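Local atomic coordinates of glycerophosphoryl diester phosphodiesterase (Parabacteroides distasonis, PDB entry 3MZ2), a protein that probably hydrolyses glycerophosphodiesters, cleaving them to an alcohol and glycerol phosphate, as members of its TIM-barrel enzyme family do. Residues S22-A27 / V260-S265; N48-F53 / R118-E123; E124-A129 / T133-D138; I205-G210 / D222-R227. All coordinates share one frame; numbering follows the deposited sequence.

Interaction 1 of 4, residues S22-A27 / V260-S265; sequences SFYQYA and VDIIES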
loop_
_atom_site.group_PDB
_atom_site.type_symbol
_atom_site.label_atom_id
_atom_site.label_comp_id
_atom_site.label_asym_id
_atom_site.label_seq_id
_atom_site.Cartn_x
_atom_site.Cartn_y
_atom_site.Cartn_z
ATOM N N SER A 22 4.606 5.145 28.574
ATOM C CA SER A 22 3.812 4.819 29.746
ATOM C C SER A 22 2.332 4.684 29.435
ATOM O O SER A 22 1.663 3.725 29.892
ATOM C CB SER A 22 3.975 5.901 30.800
ATOM O OG SER A 22 3.409 5.482 32.024
ATOM N N PHE A 23 1.820 5.650 28.672
ATOM C CA PHE A 23 0.412 5.687 28.271
ATOM C C PHE A 23 0.017 4.341 27.642
ATOM O O PHE A 23 -1.029 3.784 27.957
ATOM C CB PHE A 23 0.161 6.870 27.295
ATOM C CG PHE A 23 -1.284 7.014 26.813
ATOM C CD1 PHE A 23 -2.281 7.500 27.659
ATOM C CD2 PHE A 23 -1.649 6.646 25.532
ATOM C CE1 PHE A 23 -3.582 7.667 27.208
ATOM C CE2 PHE A 23 -2.951 6.780 25.089
ATOM C CZ PHE A 23 -3.907 7.299 25.933
ATOM N N TYR A 24 0.905 3.824 26.809
ATOM C CA TYR A 24 0.656 2.585 26.066
ATOM C C TYR A 24 1.204 1.310 26.750
ATOM O O TYR A 24 1.132 0.242 26.140
ATOM C CB TYR A 24 1.183 2.682 24.616
ATOM C CG TYR A 24 0.210 3.469 23.743
ATOM C CD1 TYR A 24 -1.088 3.019 23.556
ATOM C CD2 TYR A 24 0.605 4.644 23.104
ATOM C CE1 TYR A 24 -1.991 3.718 22.804
ATOM C CE2 TYR A 24 -0.282 5.337 22.344
ATOM C CZ TYR A 24 -1.582 4.862 22.152
ATOM O OH TYR A 24 -2.501 5.605 21.405
ATOM N N GLN A 25 1.723 1.405 27.972
ATOM C CA GLN A 25 2.107 0.201 28.726
ATOM C C GLN A 25 0.840 -0.426 29.289
ATOM O O GLN A 25 0.115 0.191 30.127
ATOM C CB GLN A 25 3.101 0.504 29.864
ATOM C CG GLN A 25 3.551 -0.729 30.683
ATOM C CD GLN A 25 4.427 -1.720 29.882
ATOM O OE1 GLN A 25 4.755 -1.484 28.717
ATOM N NE2 GLN A 25 4.817 -2.829 30.525
ATOM N N TYR A 26 0.568 -1.639 28.858
ATOM C CA TYR A 26 -0.573 -2.383 29.372
ATOM C C TYR A 26 -0.537 -2.441 30.889
ATOM O O TYR A 26 0.498 -2.663 31.521
ATOM C CB TYR A 26 -0.680 -3.796 28.758
ATOM C CG TYR A 26 -1.824 -4.593 29.340
ATOM C CD1 TYR A 26 -3.127 -4.400 28.881
ATOM C CD2 TYR A 26 -1.613 -5.477 30.379
ATOM C CE1 TYR A 26 -4.188 -5.094 29.439
ATOM C CE2 TYR A 26 -2.662 -6.195 30.910
ATOM C CZ TYR A 26 -3.942 -6.003 30.434
ATOM O OH TYR A 26 -5.009 -6.699 30.975
ATOM N N ALA A 27 -1.710 -2.205 31.475
ATOM C CA ALA A 27 -1.932 -2.373 32.889
ATOM C C ALA A 27 -3.302 -3.009 33.075
ATOM O O ALA A 27 -4.214 -2.758 32.278
ATOM C CB ALA A 27 -1.866 -1.023 33.589
ATOM N N VAL A 260 -10.140 -6.451 24.943
ATOM C CA VAL A 260 -9.495 -5.537 23.981
ATOM C C VAL A 260 -9.396 -4.135 24.611
ATOM O O VAL A 260 -10.282 -3.679 25.390
ATOM C CB VAL A 260 -10.274 -5.505 22.677
ATOM C CG1 VAL A 260 -9.783 -4.359 21.772
ATOM C CG2 VAL A 260 -10.172 -6.872 21.932
ATOM N N ASP A 261 -8.279 -3.464 24.328
ATOM C CA ASP A 261 -7.877 -2.217 25.020
ATOM C C ASP A 261 -8.307 -0.976 24.277
ATOM O O ASP A 261 -8.603 0.077 24.901
ATOM C CB ASP A 261 -6.363 -2.223 25.267
ATOM C CG ASP A 261 -5.906 -3.513 25.951
ATOM O OD1 ASP A 261 -6.432 -3.788 27.056
ATOM O OD2 ASP A 261 -5.160 -4.282 25.307
ATOM N N ILE A 262 -8.284 -1.065 22.944
ATOM C CA ILE A 262 -8.490 0.099 22.101
ATOM C C ILE A 262 -9.448 -0.297 20.975
ATOM O O ILE A 262 -9.314 -1.357 20.396
ATOM C CB ILE A 262 -7.134 0.626 21.485
ATOM C CG1 ILE A 262 -6.013 0.728 22.557
ATOM C CG2 ILE A 262 -7.379 1.943 20.768
ATOM C CD1 ILE A 262 -4.611 1.038 22.027
ATOM N N ILE A 263 -10.452 0.549 20.725
ATOM C CA ILE A 263 -11.300 0.415 19.518
ATOM C C ILE A 263 -10.975 1.533 18.541
ATOM O O ILE A 263 -11.062 2.743 18.918
ATOM C CB ILE A 263 -12.780 0.459 19.872
ATOM C CG1 ILE A 263 -13.133 -0.818 20.623
ATOM C CG2 ILE A 263 -13.622 0.553 18.595
ATOM C CD1 ILE A 263 -14.533 -0.773 21.301
ATOM N N GLU A 264 -10.551 1.172 17.336
ATOM C CA GLU A 264 -10.455 2.115 16.214
ATOM C C GLU A 264 -11.723 2.040 15.377
ATOM O O GLU A 264 -12.116 0.960 14.931
ATOM C CB GLU A 264 -9.256 1.823 15.320
ATOM C CG GLU A 264 -9.124 2.783 14.145
ATOM C CD GLU A 264 -8.148 2.278 13.105
ATOM O OE1 GLU A 264 -8.432 1.268 12.425
ATOM O OE2 GLU A 264 -7.098 2.871 12.988
ATOM N N SER A 265 -12.342 3.198 15.143
ATOM C CA SER A 265 -13.672 3.257 14.559
ATOM C C SER A 265 -13.880 4.474 13.707
ATOM O O SER A 265 -13.320 5.568 14.015
ATOM C CB SER A 265 -14.707 3.201 15.705
ATOM O OG SER A 265 -16.046 3.323 15.283
#
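First torsions help to aim Tyr24 and Ile262 at each other: the tyrosine CG (chi1 -79°) and the isoleucine CG1 both stand anti to the carbonyl carbon, beside the backbone N. Their ends converge at the N-terminal mouth of the TIM barrel, where the turn after helix 17-23 lies against the start of strand 262-265. Tyr24 CE1 touches Ile262 CD1 at 3.8 Å, the methyl lying at the ring edge and the two side chains set roughly perpendicular. A broad ring suits this place, since it also reaches Leu33 and Met206 and so packs against three strands at their N-terminal ends. In Tyr26 CG instead stands anti to the backbone N (chi1 177°), which carries the ring to Asp261. Aspartate suits a buried spot with several donors: OD1 forms a salt bridge with Arg30, while OD2 is hydrogen-bonded to His225 NE2 and Cys231 N. An alanine at Asp261 is likely to strand the Arg30 charge without its mate and leave the His225 ring, stacked on Tyr26, freer to turn. Asp261 OD1 lies at the edge of the Tyr26 ring, near its plane, 3.5 Å from CE1, with the carboxylate plane turned 59° from the ring.

Interaction 2 of 4, residues N48-F53 / R118-E123; sequences NSMETF and RIPTLE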
loop_
_atom_site.group_PDB
_atom_site.type_symbol
_atom_site.label_atom_id
_atom_site.label_comp_id
_atom_site.label_asym_id
_atom_site.label_seq_id
_atom_site.Cartn_x
_atom_site.Cartn_y
_atom_site.Cartn_z
ATOM N N ASN A 48 -10.585 12.735 7.670
ATOM C CA ASN A 48 -9.321 13.468 7.460
ATOM C C ASN A 48 -9.543 14.984 7.380
ATOM O O ASN A 48 -9.039 15.669 6.482
ATOM C CB ASN A 48 -8.595 12.932 6.211
ATOM C CG ASN A 48 -7.895 11.614 6.458
ATOM O OD1 ASN A 48 -6.995 11.522 7.297
ATOM N ND2 ASN A 48 -8.271 10.576 5.697
ATOM N N SER A 49 -10.282 15.493 8.353
ATOM C CA SER A 49 -10.533 16.922 8.440
ATOM C C SER A 49 -10.262 17.408 9.838
ATOM O O SER A 49 -10.494 16.696 10.812
ATOM C CB SER A 49 -11.971 17.273 8.034
ATOM O OG SER A 49 -12.923 16.957 9.055
HETATM N N MSE A 50 -9.740 18.622 9.931
HETATM C CA MSE A 50 -9.428 19.206 11.246
HETATM C C MSE A 50 -10.701 19.316 12.054
HETATM O O MSE A 50 -10.714 19.114 13.272
HETATM C CB MSE A 50 -8.873 20.601 11.077
HETATM C CG MSE A 50 -7.660 20.714 10.231
HETATM SE SE MSE A 50 -6.182 19.764 11.110
HETATM C CE MSE A 50 -6.114 20.891 12.713
ATOM N N GLU A 51 -11.775 19.667 11.369
ATOM C CA GLU A 51 -13.066 19.886 12.028
ATOM C C GLU A 51 -13.560 18.598 12.685
ATOM O O GLU A 51 -14.110 18.608 13.791
ATOM C CB GLU A 51 -14.079 20.420 11.003
ATOM C CG GLU A 51 -13.777 21.843 10.544
ATOM C CD GLU A 51 -12.771 21.958 9.381
ATOM O OE1 GLU A 51 -12.262 20.927 8.887
ATOM O OE2 GLU A 51 -12.486 23.105 8.963
ATOM N N THR A 52 -13.396 17.483 12.012
ATOM C CA THR A 52 -13.827 16.218 12.579
ATOM C C THR A 52 -13.005 15.791 13.785
ATOM O O THR A 52 -13.560 15.267 14.755
ATOM C CB THR A 52 -13.811 15.150 11.533
ATOM O OG1 THR A 52 -14.489 15.676 10.392
ATOM C CG2 THR A 52 -14.522 13.906 12.026
ATOM N N PHE A 53 -11.704 16.050 13.746
ATOM C CA PHE A 53 -10.867 15.763 14.901
ATOM C C PHE A 53 -11.377 16.541 16.110
ATOM O O PHE A 53 -11.526 15.986 17.216
ATOM C CB PHE A 53 -9.375 16.121 14.690
ATOM C CG PHE A 53 -8.747 15.615 13.414
ATOM C CD1 PHE A 53 -9.144 14.432 12.811
ATOM C CD2 PHE A 53 -7.654 16.316 12.872
ATOM C CE1 PHE A 53 -8.500 13.984 11.688
ATOM C CE2 PHE A 53 -7.054 15.902 11.700
ATOM C CZ PHE A 53 -7.463 14.744 11.099
ATOM N N ARG A 118 -11.938 22.155 4.152
ATOM C CA ARG A 118 -10.904 21.924 3.146
ATOM C C ARG A 118 -9.962 20.796 3.543
ATOM O O ARG A 118 -9.855 20.464 4.711
ATOM C CB ARG A 118 -10.051 23.182 3.010
ATOM C CG ARG A 118 -10.808 24.440 2.583
ATOM C CD ARG A 118 -9.849 25.646 2.521
ATOM N N ILE A 119 -9.304 20.214 2.547
ATOM C CA ILE A 119 -8.251 19.240 2.754
ATOM C C ILE A 119 -7.133 19.901 3.570
ATOM O O ILE A 119 -6.609 20.924 3.150
ATOM C CB ILE A 119 -7.689 18.696 1.413
ATOM C CG1 ILE A 119 -8.803 18.009 0.628
ATOM C CG2 ILE A 119 -6.470 17.738 1.641
ATOM C CD1 ILE A 119 -8.462 17.831 -0.849
ATOM N N PRO A 120 -6.780 19.306 4.723
ATOM C CA PRO A 120 -5.729 19.894 5.579
ATOM C C PRO A 120 -4.349 19.346 5.250
ATOM O O PRO A 120 -4.229 18.251 4.709
ATOM C CB PRO A 120 -6.098 19.409 6.968
ATOM C CG PRO A 120 -6.696 18.073 6.743
ATOM C CD PRO A 120 -7.451 18.179 5.414
ATOM N N THR A 121 -3.304 20.101 5.590
ATOM C CA THR A 121 -1.959 19.539 5.519
ATOM C C THR A 121 -1.672 18.696 6.754
ATOM O O THR A 121 -2.251 18.919 7.832
ATOM C CB THR A 121 -0.861 20.610 5.431
ATOM O OG1 THR A 121 -0.878 21.387 6.616
ATOM C CG2 THR A 121 -0.983 21.473 4.173
ATOM N N LEU A 122 -0.763 17.748 6.625
ATOM C CA LEU A 122 -0.230 17.029 7.758
ATOM C C LEU A 122 0.404 17.968 8.768
ATOM O O LEU A 122 0.209 17.811 9.981
ATOM C CB LEU A 122 0.756 15.910 7.326
ATOM C CG LEU A 122 1.465 15.220 8.490
ATOM C CD1 LEU A 122 0.463 14.495 9.431
ATOM C CD2 LEU A 122 2.573 14.279 7.991
ATOM N N GLU A 123 1.132 18.976 8.286
ATOM C CA GLU A 123 1.732 19.949 9.175
ATOM C C GLU A 123 0.710 20.648 10.067
ATOM O O GLU A 123 0.915 20.804 11.275
ATOM C CB GLU A 123 2.481 20.994 8.357
ATOM C CG GLU A 123 3.256 21.991 9.210
ATOM C CD GLU A 123 4.366 21.336 10.027
ATOM O OE1 GLU A 123 4.803 20.218 9.681
ATOM O OE2 GLU A 123 4.815 21.959 11.022
HETATM O O HOH W 1 -9.956 20.344 7.552
HETATM O O HOH W 2 -11.331 23.585 6.680
#
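Met50, a selenomethionine, and Pro120 lie alongside each other with opposed headings, and the meeting is between their near parts: Met50 CG lies 3.8 Å from Pro120 CB, with SE at 4.2 Å. The methionine chain folds at both chi2 (-65°) and chi3 (-63°), so a long, flexible residue curls beside the rigid pyrrolidine. At the CG-CD part of the ring the neighbour is backbone: Asn48 O approaches Pro120 CD to 3.2 Å, a polar mate for the slightly positive carbon next to the ring nitrogen. Proline fits well here, for it presents an apolar ring and no N-H to bury. Helix 50-59 begins at this point, with Ser49 as its N-cap: in the conformer described, OG accepts from Thr52 N at 3.0 Å and is also hydrogen-bonded to Pro46 O. One water accepts from Met50 N and donates to Glu51 OE1 and Arg118 O, while a second links Glu51 OE2 to Arg118 N, so both carboxylate oxygens reach the opposite backbone through water. The contact thus joins the start of helix 50-59 to the chain leading into helix 122-129, beside strand 76-78, whose Leu78 touches Asn48 and Phe53 and pairs with Pro120 through the backbone.

Interaction 3 of 4, residues E124-A129 / T133-D138; sequences EAIRWA and TILILD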
loop_
_atom_site.group_PDB
_atom_site.type_symbol
_atom_site.label_atom_id
_atom_site.label_comp_id
_atom_site.label_asym_id
_atom_site.label_seq_id
_atom_site.Cartn_x
_atom_site.Cartn_y
_atom_site.Cartn_z
ATOM N N GLU A 124 -0.397 21.097 9.478
ATOM C CA GLU A 124 -1.458 21.747 10.272
ATOM C C GLU A 124 -1.982 20.802 11.347
ATOM O O GLU A 124 -2.233 21.234 12.488
ATOM C CB GLU A 124 -2.631 22.206 9.401
ATOM C CG GLU A 124 -3.857 22.693 10.179
ATOM C CD GLU A 124 -5.016 23.020 9.264
ATOM O OE1 GLU A 124 -4.990 22.574 8.097
ATOM O OE2 GLU A 124 -5.939 23.727 9.712
ATOM N N ALA A 125 -2.128 19.510 11.001
ATOM C CA ALA A 125 -2.647 18.554 11.942
ATOM C C ALA A 125 -1.673 18.295 13.089
ATOM O O ALA A 125 -2.077 18.213 14.259
ATOM C CB ALA A 125 -2.996 17.231 11.209
ATOM N N ILE A 126 -0.395 18.188 12.760
ATOM C CA ILE A 126 0.638 17.951 13.757
ATOM C C ILE A 126 0.702 19.145 14.726
ATOM O O ILE A 126 0.734 18.954 15.947
ATOM C CB ILE A 126 2.020 17.700 13.079
ATOM C CG1 ILE A 126 2.067 16.346 12.384
ATOM C CG2 ILE A 126 3.216 17.754 14.082
ATOM C CD1 ILE A 126 3.290 16.194 11.552
ATOM N N ARG A 127 0.726 20.366 14.193
ATOM C CA ARG A 127 0.780 21.577 15.025
ATOM C C ARG A 127 -0.406 21.659 15.983
ATOM O O ARG A 127 -0.261 22.000 17.160
ATOM C CB ARG A 127 0.822 22.834 14.151
ATOM C CG ARG A 127 2.139 23.022 13.390
ATOM C CD ARG A 127 2.335 24.495 12.946
ATOM N NE ARG A 127 2.163 25.404 14.069
ATOM C CZ ARG A 127 1.727 26.653 13.958
ATOM N NH1 ARG A 127 1.448 27.148 12.760
ATOM N NH2 ARG A 127 1.588 27.407 15.046
ATOM N N TRP A 128 -1.578 21.302 15.487
ATOM C CA TRP A 128 -2.801 21.263 16.296
ATOM C C TRP A 128 -2.813 20.153 17.329
ATOM O O TRP A 128 -3.284 20.321 18.432
ATOM C CB TRP A 128 -3.991 21.081 15.365
ATOM C CG TRP A 128 -5.286 20.871 16.104
ATOM C CD1 TRP A 128 -6.092 21.850 16.649
ATOM C CD2 TRP A 128 -5.885 19.630 16.432
ATOM N NE1 TRP A 128 -7.172 21.269 17.279
ATOM C CE2 TRP A 128 -7.058 19.907 17.171
ATOM C CE3 TRP A 128 -5.555 18.289 16.177
ATOM C CZ2 TRP A 128 -7.924 18.877 17.628
ATOM C CZ3 TRP A 128 -6.400 17.271 16.670
ATOM C CH2 TRP A 128 -7.554 17.585 17.389
ATOM N N ALA A 129 -2.260 19.010 16.979
ATOM C CA ALA A 129 -2.351 17.842 17.850
ATOM C C ALA A 129 -1.503 17.990 19.126
ATOM O O ALA A 129 -1.817 17.377 20.145
ATOM C CB ALA A 129 -1.958 16.584 17.080
ATOM N N THR A 133 -3.706 15.450 21.574
ATOM C CA THR A 133 -3.953 14.082 21.157
ATOM C C THR A 133 -2.655 13.484 20.555
ATOM O O THR A 133 -1.583 14.060 20.669
ATOM C CB THR A 133 -5.133 14.045 20.129
ATOM O OG1 THR A 133 -5.462 12.681 19.790
ATOM C CG2 THR A 133 -4.805 14.792 18.857
ATOM N N ILE A 134 -2.771 12.322 19.946
ATOM C CA ILE A 134 -1.688 11.652 19.264
ATOM C C ILE A 134 -2.226 11.319 17.896
ATOM O O ILE A 134 -3.347 10.829 17.779
ATOM C CB ILE A 134 -1.331 10.319 19.959
ATOM C CG1 ILE A 134 -1.030 10.508 21.421
ATOM C CG2 ILE A 134 -0.157 9.574 19.231
ATOM C CD1 ILE A 134 -1.165 9.285 22.223
ATOM N N LEU A 135 -1.461 11.582 16.850
ATOM C CA LEU A 135 -1.814 11.191 15.518
ATOM C C LEU A 135 -1.085 9.901 15.161
ATOM O O LEU A 135 0.055 9.643 15.626
ATOM C CB LEU A 135 -1.374 12.310 14.543
ATOM C CG LEU A 135 -1.909 13.726 14.800
ATOM C CD1 LEU A 135 -1.317 14.704 13.782
ATOM C CD2 LEU A 135 -3.415 13.728 14.817
ATOM N N ILE A 136 -1.701 9.093 14.320
ATOM C CA ILE A 136 -1.154 7.815 13.915
ATOM C C ILE A 136 -1.157 7.774 12.387
ATOM O O ILE A 136 -2.222 7.844 11.756
ATOM C CB ILE A 136 -1.948 6.633 14.500
ATOM C CG1 ILE A 136 -2.053 6.793 16.022
ATOM C CG2 ILE A 136 -1.219 5.290 14.080
ATOM C CD1 ILE A 136 -2.962 5.708 16.755
ATOM N N LEU A 137 0.029 7.758 11.796
ATOM C CA LEU A 137 0.184 7.909 10.355
ATOM C C LEU A 137 0.100 6.568 9.627
ATOM O O LEU A 137 0.968 5.679 9.777
ATOM C CB LEU A 137 1.513 8.573 9.977
ATOM C CG LEU A 137 1.814 9.921 10.665
ATOM C CD1 LEU A 137 3.103 10.556 10.063
ATOM C CD2 LEU A 137 0.644 10.903 10.624
ATOM N N ASP A 138 -0.892 6.453 8.755
ATOM C CA ASP A 138 -0.937 5.316 7.841
ATOM C C ASP A 138 0.015 5.647 6.665
ATOM O O ASP A 138 0.634 6.715 6.625
ATOM C CB ASP A 138 -2.387 5.078 7.400
ATOM C CG ASP A 138 -2.616 3.686 6.811
ATOM O OD1 ASP A 138 -1.715 2.825 6.887
ATOM O OD2 ASP A 138 -3.729 3.473 6.283
#
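Leu135 pushes its branched end against the helix residues Ala125, Ile126 and Ala129. Its CD1 lies 4.0 Å from Ala125 CB, and the same methyl touches Ile126 CG1 as those two chains pass at a slant. Its branch point CG rests 3.7 Å from Ala129 CB. Alanines suit the helix face here, because their single methyls let the forked leucine come close to the backbone, where CD1 is 3.6 Å from Ala125 O. A glycine in place of Leu135 would probably open a gap between helix and strand and take from Ala125 and Ala129 the contact with the leucine. Farther out, Thr133 CG2 touches both Ala129 CB and the indole, 3.7 Å from Trp128 CZ3. The threonine places its hydroxyl anti to the backbone N (chi1 -175°), and OG1 is hydrogen-bonded to Ala62 O, while the methyl serves the apolar side. At the polar edge, Thr133 N donates to Ala129 O over 3.1 Å, nearly straight at 161° and in the carbonyl plane, tying the last turn of the helix to the chain that leaves it. The helical segment 124-129 runs at 149° to strand 135-137, the near-antiparallel layering of an outer helix on the following barrel strand that characterises TIM barrels.

Interaction 4 of 4, residues I205-G210 / D222-R227; sequences IMAYVG and DMLHER. With SO4 (sulfate ion), chain D.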
loop_
_atom_site.group_PDB
_atom_site.type_symbol
_atom_site.label_atom_id
_atom_site.label_comp_id
_atom_site.label_asym_id
_atom_site.label_seq_id
_atom_site.Cartn_x
_atom_site.Cartn_y
_atom_site.Cartn_z
ATOM N N ILE A 205 5.617 -0.308 21.059
ATOM C CA ILE A 205 4.560 -0.904 20.281
ATOM C C ILE A 205 3.179 -0.823 20.975
ATOM O O ILE A 205 3.039 -1.115 22.164
ATOM C CB ILE A 205 4.892 -2.331 19.899
ATOM C CG1 ILE A 205 6.054 -2.292 18.907
ATOM C CG2 ILE A 205 3.666 -3.031 19.278
ATOM C CD1 ILE A 205 6.507 -3.661 18.467
HETATM N N MSE A 206 2.201 -0.368 20.182
HETATM C CA MSE A 206 0.774 -0.632 20.419
HETATM C C MSE A 206 0.355 -1.509 19.249
HETATM O O MSE A 206 0.796 -1.258 18.129
HETATM C CB MSE A 206 -0.023 0.682 20.480
HETATM C CG MSE A 206 -1.530 0.508 20.727
HETATM SE SE MSE A 206 -2.494 0.330 18.990
HETATM C CE MSE A 206 -2.444 2.255 18.602
ATOM N N ALA A 207 -0.476 -2.527 19.503
ATOM C CA ALA A 207 -0.753 -3.515 18.470
ATOM C C ALA A 207 -2.145 -3.469 17.894
ATOM O O ALA A 207 -3.104 -3.511 18.656
ATOM C CB ALA A 207 -0.458 -4.929 19.002
ATOM N N TYR A 208 -2.208 -3.447 16.569
ATOM C CA TYR A 208 -3.418 -3.627 15.822
ATOM C C TYR A 208 -3.557 -5.129 15.589
ATOM O O TYR A 208 -2.644 -5.750 15.007
ATOM C CB TYR A 208 -3.358 -2.856 14.497
ATOM C CG TYR A 208 -4.506 -3.202 13.576
ATOM C CD1 TYR A 208 -5.821 -3.028 13.994
ATOM C CD2 TYR A 208 -4.291 -3.766 12.342
ATOM C CE1 TYR A 208 -6.887 -3.382 13.204
ATOM C CE2 TYR A 208 -5.373 -4.102 11.506
ATOM C CZ TYR A 208 -6.670 -3.893 11.970
ATOM O OH TYR A 208 -7.783 -4.232 11.207
ATOM N N VAL A 209 -4.614 -5.733 16.151
ATOM C CA VAL A 209 -4.798 -7.176 16.052
ATOM C C VAL A 209 -5.899 -7.593 15.071
ATOM O O VAL A 209 -6.229 -8.757 15.003
ATOM C CB VAL A 209 -5.037 -7.839 17.430
ATOM C CG1 VAL A 209 -3.798 -7.604 18.421
ATOM C CG2 VAL A 209 -6.359 -7.331 18.109
ATOM N N GLY A 210 -6.502 -6.632 14.348
ATOM C CA GLY A 210 -7.422 -7.000 13.271
ATOM C C GLY A 210 -8.811 -6.429 13.460
ATOM O O GLY A 210 -9.038 -5.593 14.360
ATOM N N ASP A 222 -3.508 -12.156 24.655
ATOM C CA ASP A 222 -2.906 -12.633 25.921
ATOM C C ASP A 222 -1.367 -12.575 25.871
ATOM O O ASP A 222 -0.735 -12.066 26.814
ATOM C CB ASP A 222 -3.389 -14.048 26.233
ATOM C CG ASP A 222 -4.817 -14.093 26.787
ATOM O OD1 ASP A 222 -5.357 -13.044 27.189
ATOM O OD2 ASP A 222 -5.373 -15.228 26.842
HETATM N N MSE A 223 -0.778 -13.018 24.757
HETATM C CA MSE A 223 0.682 -12.941 24.553
HETATM C C MSE A 223 1.176 -11.505 24.620
HETATM O O MSE A 223 2.206 -11.208 25.226
HETATM C CB MSE A 223 1.074 -13.507 23.195
HETATM C CG MSE A 223 0.923 -15.004 23.095
HETATM SE SE MSE A 223 1.288 -15.623 21.290
HETATM C CE MSE A 223 3.192 -15.289 21.226
ATOM N N LEU A 224 0.435 -10.627 23.973
ATOM C CA LEU A 224 0.804 -9.222 23.881
ATOM C C LEU A 224 0.616 -8.507 25.233
ATOM O O LEU A 224 1.458 -7.732 25.664
ATOM C CB LEU A 224 0.024 -8.525 22.760
ATOM C CG LEU A 224 0.496 -8.908 21.349
ATOM C CD1 LEU A 224 -0.506 -8.399 20.314
ATOM C CD2 LEU A 224 1.942 -8.414 21.099
ATOM N N HIS A 225 -0.471 -8.815 25.929
ATOM C CA HIS A 225 -0.626 -8.276 27.288
ATOM C C HIS A 225 0.525 -8.680 28.208
ATOM O O HIS A 225 0.984 -7.840 28.986
ATOM C CB HIS A 225 -1.984 -8.712 27.924
ATOM C CG HIS A 225 -3.164 -7.960 27.388
ATOM N ND1 HIS A 225 -4.484 -8.331 27.633
ATOM C CD2 HIS A 225 -3.215 -6.886 26.590
ATOM C CE1 HIS A 225 -5.276 -7.466 27.014
ATOM N NE2 HIS A 225 -4.527 -6.570 26.392
ATOM N N GLU A 226 1.033 -9.926 28.081
ATOM C CA GLU A 226 2.175 -10.440 28.881
ATOM C C GLU A 226 3.419 -9.600 28.625
ATOM O O GLU A 226 4.255 -9.419 29.502
ATOM C CB GLU A 226 2.478 -11.906 28.525
ATOM C CG GLU A 226 1.490 -12.922 29.095
ATOM C CD GLU A 226 1.718 -14.352 28.570
ATOM O OE1 GLU A 226 2.314 -14.524 27.473
ATOM O OE2 GLU A 226 1.307 -15.322 29.258
ATOM N N ARG A 227 3.538 -9.124 27.392
ATOM C CA ARG A 227 4.646 -8.262 26.955
ATOM C C ARG A 227 4.413 -6.772 27.193
ATOM O O ARG A 227 5.220 -5.946 26.764
ATOM C CB ARG A 227 4.931 -8.517 25.480
ATOM C CG ARG A 227 5.472 -9.903 25.184
ATOM C CD ARG A 227 5.140 -10.332 23.728
ATOM N NE ARG A 227 5.877 -11.526 23.347
ATOM C CZ ARG A 227 5.571 -12.759 23.726
ATOM N NH1 ARG A 227 4.526 -13.002 24.512
ATOM N NH2 ARG A 227 6.336 -13.780 23.345
HETATM S S SO4 D . 4.412 -16.873 24.719
HETATM O O1 SO4 D . 3.580 -17.642 23.791
HETATM O O2 SO4 D . 3.646 -15.798 25.374
HETATM O O3 SO4 D . 4.901 -17.789 25.753
HETATM O O4 SO4 D . 5.535 -16.313 23.972
#
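Within the beta-alpha-beta unit made of strand 205-210, helix 215-226 and strand 231-234, Ala207, Val209 and Leu224 pack the helix on the first strand. One methyl does the touching: Leu224 CD1 lies 3.7 Å from Ala207 CB and 3.9 Å from Val209 CG1, reaching the two outward-facing strand residues together. Leucine has the length to bridge helix and strand, while the small alanine and beta-branched valine give it a low, firm surface. Away from the strand the helix ends in polar chemistry. The side chain of Arg227, extended from CG to NE, turns its guanidinium edge to a sulfate ion: NH2 donates to sulfate O4 over 2.7 Å and NH1 to O2 over 3.1 Å, both almost straight at about 172°. NH1 also bonds back to Met223 O at 3.0 Å, coming from above the carbonyl plane, while Arg227 N reaches the same oxygen from the opposite face. NE forms a salt bridge with Glu196 on helix 189-197, which further limits rotation of the guanidinium. The sulfate probably came from the crystallisation liquor, so this chemistry shows that Arg227 can hold an anion on the outer surface, but is no evidence of a substrate site.

Overall arrangement
The four contacts fall into two pairs across the barrel. Interactions 1 and 4 have centres 9 Å apart and meet directly, Ile262 CD1 lying 3.4 Å from Met206 CG. Interactions 2 and 3 are also 9 Å apart and share helix 122-129, Met50 CE lying 3.4 Å from Trp128 CB. The pairs are joined through the barrel interior, where Ile134 touches Tyr24 and Ile136 approaches Met206; interactions 2 and 4, with centres 30 Å apart, do not touch. Interaction 1 closes the chain over the other three. In TIM-barrel enzymes the active site lies at the C-terminal strand ends, so interaction 1, at the N-terminal mouth, probably lies away from it.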